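Local atomic coordinates of nucleoporin NUP170 (Chaetomium thermophilum, PDB entry 5HAX), a protein that probably serves as a structural component of the symmetric core of the nuclear pore, where its N-terminal domain binds the nucleoporin NUP53. Residues Ala301-Ser305 against Lys454-Phe459; Leu602-Val608 against Leu712-Glu718. All blocks are in the same frame, centred on the assembly; numbering follows the deposited sequence.

Contact 1: residues Ala301-Ser305 against Lys454-Phe459; sequences ATEAS and KQPLGF
Residues 301-303 make a short helical turn (phi/psi from -65/-26 to -90/-38) without regular helix bonds, before Ala304 becomes extended (-156/143). They belong to the connection between strands 293-298 and 307-313 of one blade of the beta-propeller, and meet a connection of another blade, between strands 440-445 and 473-478. In Lys454-Phe459, Gln455 is extended (-147/164) and Pro456-Phe459 form a type II beta turn (Leu457 -65/120, Gly458 92/-14, a conformation that calls for glycine) closed by Phe459 N to Pro456 O at 3.1 Å. Thr302 CA faces Gln455 CA at 4.8 Å and Glu303 CA faces Pro456 CA at 4.5 Å. No hydrogen bond joins the segments: Thr302 O lies 3.0 Å from Pro456 N, which has no hydrogen to give, and makes a CA-H...O contact of 3.3 Å to Pro456 CA. The proline ring packs on backbone, its CB 3.4 Å from Glu303 O and its CG 3.7 Å from Ala301 O. Glu303, t at chi1 and chi2, sends its carboxylate to Arg385 (salt bridge) and Ser387 (hydrogen bond), on the blade between the two. Phe459 (chi1 t, chi2 90°) turns its ring to Glu303: a CH-pi contact puts Glu303 CA 3.9 Å from the ring centroid, 12° off the normal, with Glu303 CG 3.5 Å from Phe459 CE2.

Contact 2: residues Leu602-Val608 against Leu712-Glu718; sequences LWKAKVV and LKDLTYE
A buried antiparallel backbone pairing joins the loop after helix 586-599 to the link between helices 706-713 and 717-722, in the helical part of the chain. Lys606 and Thr716 form a single bridge, a non-hydrogen-bonded pair with CA atoms 4.2 Å apart, flanked by Tyr717 N to Ala605 O (3.1 Å) and Val607 N to Leu715 O (2.9 Å). The preceding type I turn, Leu602-Ala605, places Trp603 O 2.9 Å from Glu718 N, a third backbone hydrogen bond. Tyr717 (chi1 -86°, m) is held between Leu602 CG and Val607 CG2, 4.0 and 4.1 Å from its ring centroid on opposite faces. Glu718 CB sits 3.7 Å from the centroid of the Trp603 five-membered ring; Lys604 NZ salt-bridges Glu718 OE2 (2.9 Å), while Asn14 binds Trp603 NE1 and Glu718 OE1. One water joins Val607 O (2.5 Å) to Tyr717 OH (2.7 Å). Thr716 N-caps the second helix and its backbone N donates to OE1 of Gln719, a reciprocal pattern as in a capping box at an interhelical turn.

Both segments of contact 1 precede those of contact 2 in the sequence. Their centres are 24 Å apart and their nearest atoms about 10 Å, without touching. Contact 1 lies in the beta-propeller, 13 Å from the centre of the chain; contact 2 lies in the following helical region, 26 Å from that centre. They share no sheet or helix, yet the N-terminal stretch borders both: helix 5-20 covers Trp603 in contact 2, whereas Tyr23, Asp25 and helix 26-29 touch contact 1. The first residues of the chain thus run from the helical region to the propeller, so that one N-terminal segment lies against both parts of this NUP53-binding domain.

Contact 1: residues Ala301-Ser305 against Lys454-Phe459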
loop_
_atom_site.group_PDB
_atom_site.type_symbol
_atom_site.label_atom_id
_atom_site.label_comp_id
_atom_site.label_asym_id
_atom_site.label_seq_id
_atom_site.Cartn_x
_atom_site.Cartn_y
_atom_site.Cartn_z
ATOM N N ALA A 301 -9.318 9.137 -2.348
ATOM C CA ALA A 301 -9.237 10.260 -3.278
ATOM C C ALA A 301 -7.818 10.469 -3.789
ATOM O O ALA A 301 -7.627 11.017 -4.881
ATOM C CB ALA A 301 -9.748 11.535 -2.607
ATOM N N THR A 302 -6.814 10.048 -3.019
ATOM C CA THR A 302 -5.434 10.135 -3.484
ATOM C C THR A 302 -5.200 9.257 -4.704
ATOM O O THR A 302 -4.337 9.565 -5.534
ATOM C CB THR A 302 -4.479 9.737 -2.358
ATOM O OG1 THR A 302 -4.799 8.417 -1.903
ATOM C CG2 THR A 302 -4.592 10.707 -1.194
ATOM N N GLU A 303 -5.960 8.169 -4.834
ATOM C CA GLU A 303 -5.779 7.218 -5.924
ATOM C C GLU A 303 -6.620 7.570 -7.144
ATOM O O GLU A 303 -6.160 7.405 -8.280
ATOM C CB GLU A 303 -6.121 5.804 -5.443
ATOM C CG GLU A 303 -5.851 4.716 -6.473
ATOM C CD GLU A 303 -5.920 3.318 -5.883
ATOM O OE1 GLU A 303 -6.413 3.172 -4.745
ATOM O OE2 GLU A 303 -5.477 2.365 -6.554
ATOM N N ALA A 304 -7.842 8.055 -6.935
ATOM C CA ALA A 304 -8.741 8.356 -8.039
ATOM C C ALA A 304 -9.760 9.392 -7.590
ATOM O O ALA A 304 -10.223 9.361 -6.446
ATOM C CB ALA A 304 -9.451 7.091 -8.532
ATOM N N SER A 305 -10.109 10.300 -8.502
ATOM C CA SER A 305 -11.077 11.347 -8.195
ATOM C C SER A 305 -12.509 10.831 -8.292
ATOM O O SER A 305 -13.309 11.020 -7.368
ATOM C CB SER A 305 -10.880 12.531 -9.141
ATOM O OG SER A 305 -11.919 13.479 -8.990
ATOM N N LYS A 454 1.087 11.888 -4.305
ATOM C CA LYS A 454 0.066 12.451 -3.432
ATOM C C LYS A 454 -1.223 12.790 -4.168
ATOM O O LYS A 454 -2.141 13.345 -3.554
ATOM C CB LYS A 454 0.614 13.695 -2.727
ATOM C CG LYS A 454 1.834 13.394 -1.871
ATOM C CD LYS A 454 2.052 14.435 -0.787
ATOM C CE LYS A 454 3.070 13.956 0.242
ATOM N NZ LYS A 454 2.615 12.733 0.967
ATOM N N GLN A 455 -1.322 12.461 -5.451
ATOM C CA GLN A 455 -2.525 12.699 -6.232
ATOM C C GLN A 455 -2.659 11.577 -7.249
ATOM O O GLN A 455 -1.693 10.846 -7.500
ATOM C CB GLN A 455 -2.484 14.068 -6.929
ATOM C CG GLN A 455 -1.346 14.242 -7.929
ATOM C CD GLN A 455 0.008 14.410 -7.264
ATOM O OE1 GLN A 455 0.142 15.131 -6.277
ATOM N NE2 GLN A 455 1.018 13.737 -7.800
ATOM N N PRO A 456 -3.844 11.412 -7.852
ATOM C CA PRO A 456 -4.062 10.262 -8.753
ATOM C C PRO A 456 -3.000 10.083 -9.829
ATOM O O PRO A 456 -2.521 8.960 -10.034
ATOM C CB PRO A 456 -5.439 10.565 -9.354
ATOM C CG PRO A 456 -6.142 11.334 -8.292
ATOM C CD PRO A 456 -5.089 12.164 -7.611
ATOM N N LEU A 457 -2.632 11.145 -10.538
ATOM C CA LEU A 457 -1.537 11.044 -11.494
ATOM C C LEU A 457 -0.237 10.756 -10.756
ATOM O O LEU A 457 0.187 11.537 -9.900
ATOM C CB LEU A 457 -1.418 12.334 -12.308
ATOM C CG LEU A 457 -2.302 12.444 -13.556
ATOM C CD1 LEU A 457 -2.178 13.834 -14.161
ATOM C CD2 LEU A 457 -1.943 11.381 -14.590
ATOM N N GLY A 458 0.386 9.624 -11.085
ATOM C CA GLY A 458 1.603 9.188 -10.440
ATOM C C GLY A 458 1.398 8.270 -9.252
ATOM O O GLY A 458 2.356 7.620 -8.816
ATOM N N PHE A 459 0.171 8.185 -8.731
ATOM C CA PHE A 459 -0.080 7.440 -7.500
ATOM C C PHE A 459 0.313 5.972 -7.628
ATOM O O PHE A 459 0.905 5.402 -6.706
ATOM C CB PHE A 459 -1.556 7.557 -7.124
ATOM C CG PHE A 459 -1.941 6.750 -5.918
ATOM C CD1 PHE A 459 -1.876 7.302 -4.653
ATOM C CD2 PHE A 459 -2.373 5.439 -6.052
ATOM C CE1 PHE A 459 -2.231 6.563 -3.540
ATOM C CE2 PHE A 459 -2.728 4.697 -4.943
ATOM C CZ PHE A 459 -2.657 5.260 -3.686
#

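Contact 2: residues Leu602-Val608 against Leu712-Glu718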
loop_
_atom_site.group_PDB
_atom_site.type_symbol
_atom_site.label_atom_id
_atom_site.label_comp_id
_atom_site.label_asym_id
_atom_site.label_seq_id
_atom_site.Cartn_x
_atom_site.Cartn_y
_atom_site.Cartn_z
ATOM N N LEU A 602 14.045 13.016 -1.822
ATOM C CA LEU A 602 14.932 14.084 -1.370
ATOM C C LEU A 602 14.836 15.337 -2.229
ATOM O O LEU A 602 14.683 16.441 -1.700
ATOM C CB LEU A 602 16.383 13.587 -1.381
ATOM C CG LEU A 602 17.054 13.277 -0.047
ATOM C CD1 LEU A 602 16.193 12.354 0.793
ATOM C CD2 LEU A 602 18.421 12.656 -0.300
ATOM N N TRP A 603 14.909 15.163 -3.550
ATOM C CA TRP A 603 15.175 16.236 -4.501
ATOM C C TRP A 603 14.453 17.542 -4.177
ATOM O O TRP A 603 15.090 18.564 -3.897
ATOM C CB TRP A 603 14.795 15.741 -5.899
ATOM C CG TRP A 603 15.383 16.534 -7.016
ATOM C CD1 TRP A 603 14.729 17.406 -7.831
ATOM C CD2 TRP A 603 16.748 16.521 -7.451
ATOM N NE1 TRP A 603 15.599 17.938 -8.751
ATOM C CE2 TRP A 603 16.846 17.412 -8.537
ATOM C CE3 TRP A 603 17.894 15.841 -7.030
ATOM C CZ2 TRP A 603 18.045 17.643 -9.207
ATOM C CZ3 TRP A 603 19.086 16.074 -7.696
ATOM C CH2 TRP A 603 19.151 16.967 -8.771
ATOM N N LYS A 604 13.124 17.528 -4.212
ATOM C CA LYS A 604 12.338 18.744 -4.036
ATOM C C LYS A 604 12.033 19.054 -2.576
ATOM O O LYS A 604 11.380 20.065 -2.299
ATOM C CB LYS A 604 11.028 18.638 -4.823
ATOM C CG LYS A 604 11.214 18.591 -6.334
ATOM C CD LYS A 604 11.720 19.919 -6.880
ATOM C CE LYS A 604 11.885 19.872 -8.389
ATOM N NZ LYS A 604 12.292 21.189 -8.943
ATOM N N ALA A 605 12.490 18.226 -1.643
ATOM C CA ALA A 605 12.215 18.447 -0.233
ATOM C C ALA A 605 13.148 19.502 0.348
ATOM O O ALA A 605 14.303 19.641 -0.064
ATOM C CB ALA A 605 12.367 17.144 0.551
ATOM N N LYS A 606 12.628 20.255 1.316
ATOM C CA LYS A 606 13.462 21.155 2.098
ATOM C C LYS A 606 14.435 20.350 2.949
ATOM O O LYS A 606 14.117 19.261 3.431
ATOM C CB LYS A 606 12.603 22.043 3.000
ATOM C CG LYS A 606 11.544 22.860 2.276
ATOM C CD LYS A 606 12.160 23.901 1.358
ATOM C CE LYS A 606 11.098 24.831 0.792
ATOM N NZ LYS A 606 11.656 25.769 -0.218
ATOM N N VAL A 607 15.637 20.896 3.136
ATOM C CA VAL A 607 16.644 20.188 3.920
ATOM C C VAL A 607 16.265 20.176 5.398
ATOM O O VAL A 607 16.447 19.164 6.087
ATOM C CB VAL A 607 18.035 20.813 3.704
ATOM C CG1 VAL A 607 19.081 20.082 4.538
ATOM C CG2 VAL A 607 18.412 20.780 2.230
ATOM N N VAL A 608 15.727 21.287 5.906
ATOM C CA VAL A 608 15.510 21.462 7.336
ATOM C C VAL A 608 14.061 21.848 7.604
ATOM O O VAL A 608 13.325 22.275 6.711
ATOM C CB VAL A 608 16.458 22.528 7.934
ATOM C CG1 VAL A 608 17.904 22.092 7.781
ATOM C CG2 VAL A 608 16.233 23.883 7.271
ATOM N N LEU A 712 18.624 29.238 4.356
ATOM C CA LEU A 712 18.588 27.883 4.892
ATOM C C LEU A 712 17.157 27.406 5.097
ATOM O O LEU A 712 16.892 26.199 5.034
ATOM C CB LEU A 712 19.358 27.828 6.211
ATOM C CG LEU A 712 19.331 26.495 6.959
ATOM C CD1 LEU A 712 19.919 25.386 6.102
ATOM C CD2 LEU A 712 20.079 26.617 8.274
ATOM N N LYS A 713 16.230 28.333 5.341
ATOM C CA LYS A 713 14.841 27.960 5.586
ATOM C C LYS A 713 14.236 27.263 4.375
ATOM O O LYS A 713 13.566 26.231 4.510
ATOM C CB LYS A 713 14.032 29.206 5.945
ATOM C CG LYS A 713 12.894 28.969 6.924
ATOM C CD LYS A 713 12.072 30.237 7.140
ATOM C CE LYS A 713 12.858 31.319 7.877
ATOM N NZ LYS A 713 13.212 30.920 9.269
ATOM N N ASP A 714 14.467 27.809 3.179
ATOM C CA ASP A 714 13.868 27.310 1.947
ATOM C C ASP A 714 14.902 26.648 1.036
ATOM O O ASP A 714 14.731 26.611 -0.186
ATOM C CB ASP A 714 13.147 28.446 1.219
ATOM C CG ASP A 714 13.951 29.731 1.193
ATOM O OD1 ASP A 714 15.195 29.653 1.115
ATOM O OD2 ASP A 714 13.337 30.816 1.258
ATOM N N LEU A 715 15.976 26.116 1.618
ATOM C CA LEU A 715 16.961 25.364 0.855
ATOM C C LEU A 715 16.446 23.955 0.590
ATOM O O LEU A 715 16.090 23.230 1.526
ATOM C CB LEU A 715 18.290 25.301 1.606
ATOM C CG LEU A 715 19.335 24.345 1.015
ATOM C CD1 LEU A 715 19.864 24.883 -0.307
ATOM C CD2 LEU A 715 20.462 24.089 2.000
ATOM N N THR A 716 16.419 23.566 -0.679
ATOM C CA THR A 716 16.051 22.215 -1.076
ATOM C C THR A 716 17.304 21.381 -1.319
ATOM O O THR A 716 18.417 21.900 -1.438
ATOM C CB THR A 716 15.183 22.233 -2.339
ATOM O OG1 THR A 716 15.970 22.655 -3.459
ATOM C CG2 THR A 716 13.995 23.169 -2.169
ATOM N N TYR A 717 17.110 20.062 -1.390
ATOM C CA TYR A 717 18.223 19.176 -1.712
ATOM C C TYR A 717 18.695 19.387 -3.145
ATOM O O TYR A 717 19.896 19.304 -3.425
ATOM C CB TYR A 717 17.824 17.720 -1.485
ATOM C CG TYR A 717 18.017 17.258 -0.059
ATOM C CD1 TYR A 717 19.262 16.836 0.389
ATOM C CD2 TYR A 717 16.958 17.243 0.840
ATOM C CE1 TYR A 717 19.448 16.412 1.692
ATOM C CE2 TYR A 717 17.134 16.820 2.144
ATOM C CZ TYR A 717 18.381 16.406 2.565
ATOM O OH TYR A 717 18.564 15.983 3.861
ATOM N N GLU A 718 17.764 19.661 -4.063
ATOM C CA GLU A 718 18.147 19.978 -5.436
ATOM C C GLU A 718 19.124 21.146 -5.473
ATOM O O GLU A 718 20.154 21.090 -6.157
ATOM C CB GLU A 718 16.905 20.299 -6.267
ATOM C CG GLU A 718 17.219 20.782 -7.678
ATOM C CD GLU A 718 15.983 21.188 -8.456
ATOM O OE1 GLU A 718 16.079 21.302 -9.696
ATOM O OE2 GLU A 718 14.926 21.408 -7.830
HETATM O O HOH W 1 16.656 16.689 5.626
HETATM O O HOH W 2 15.481 23.605 4.010
#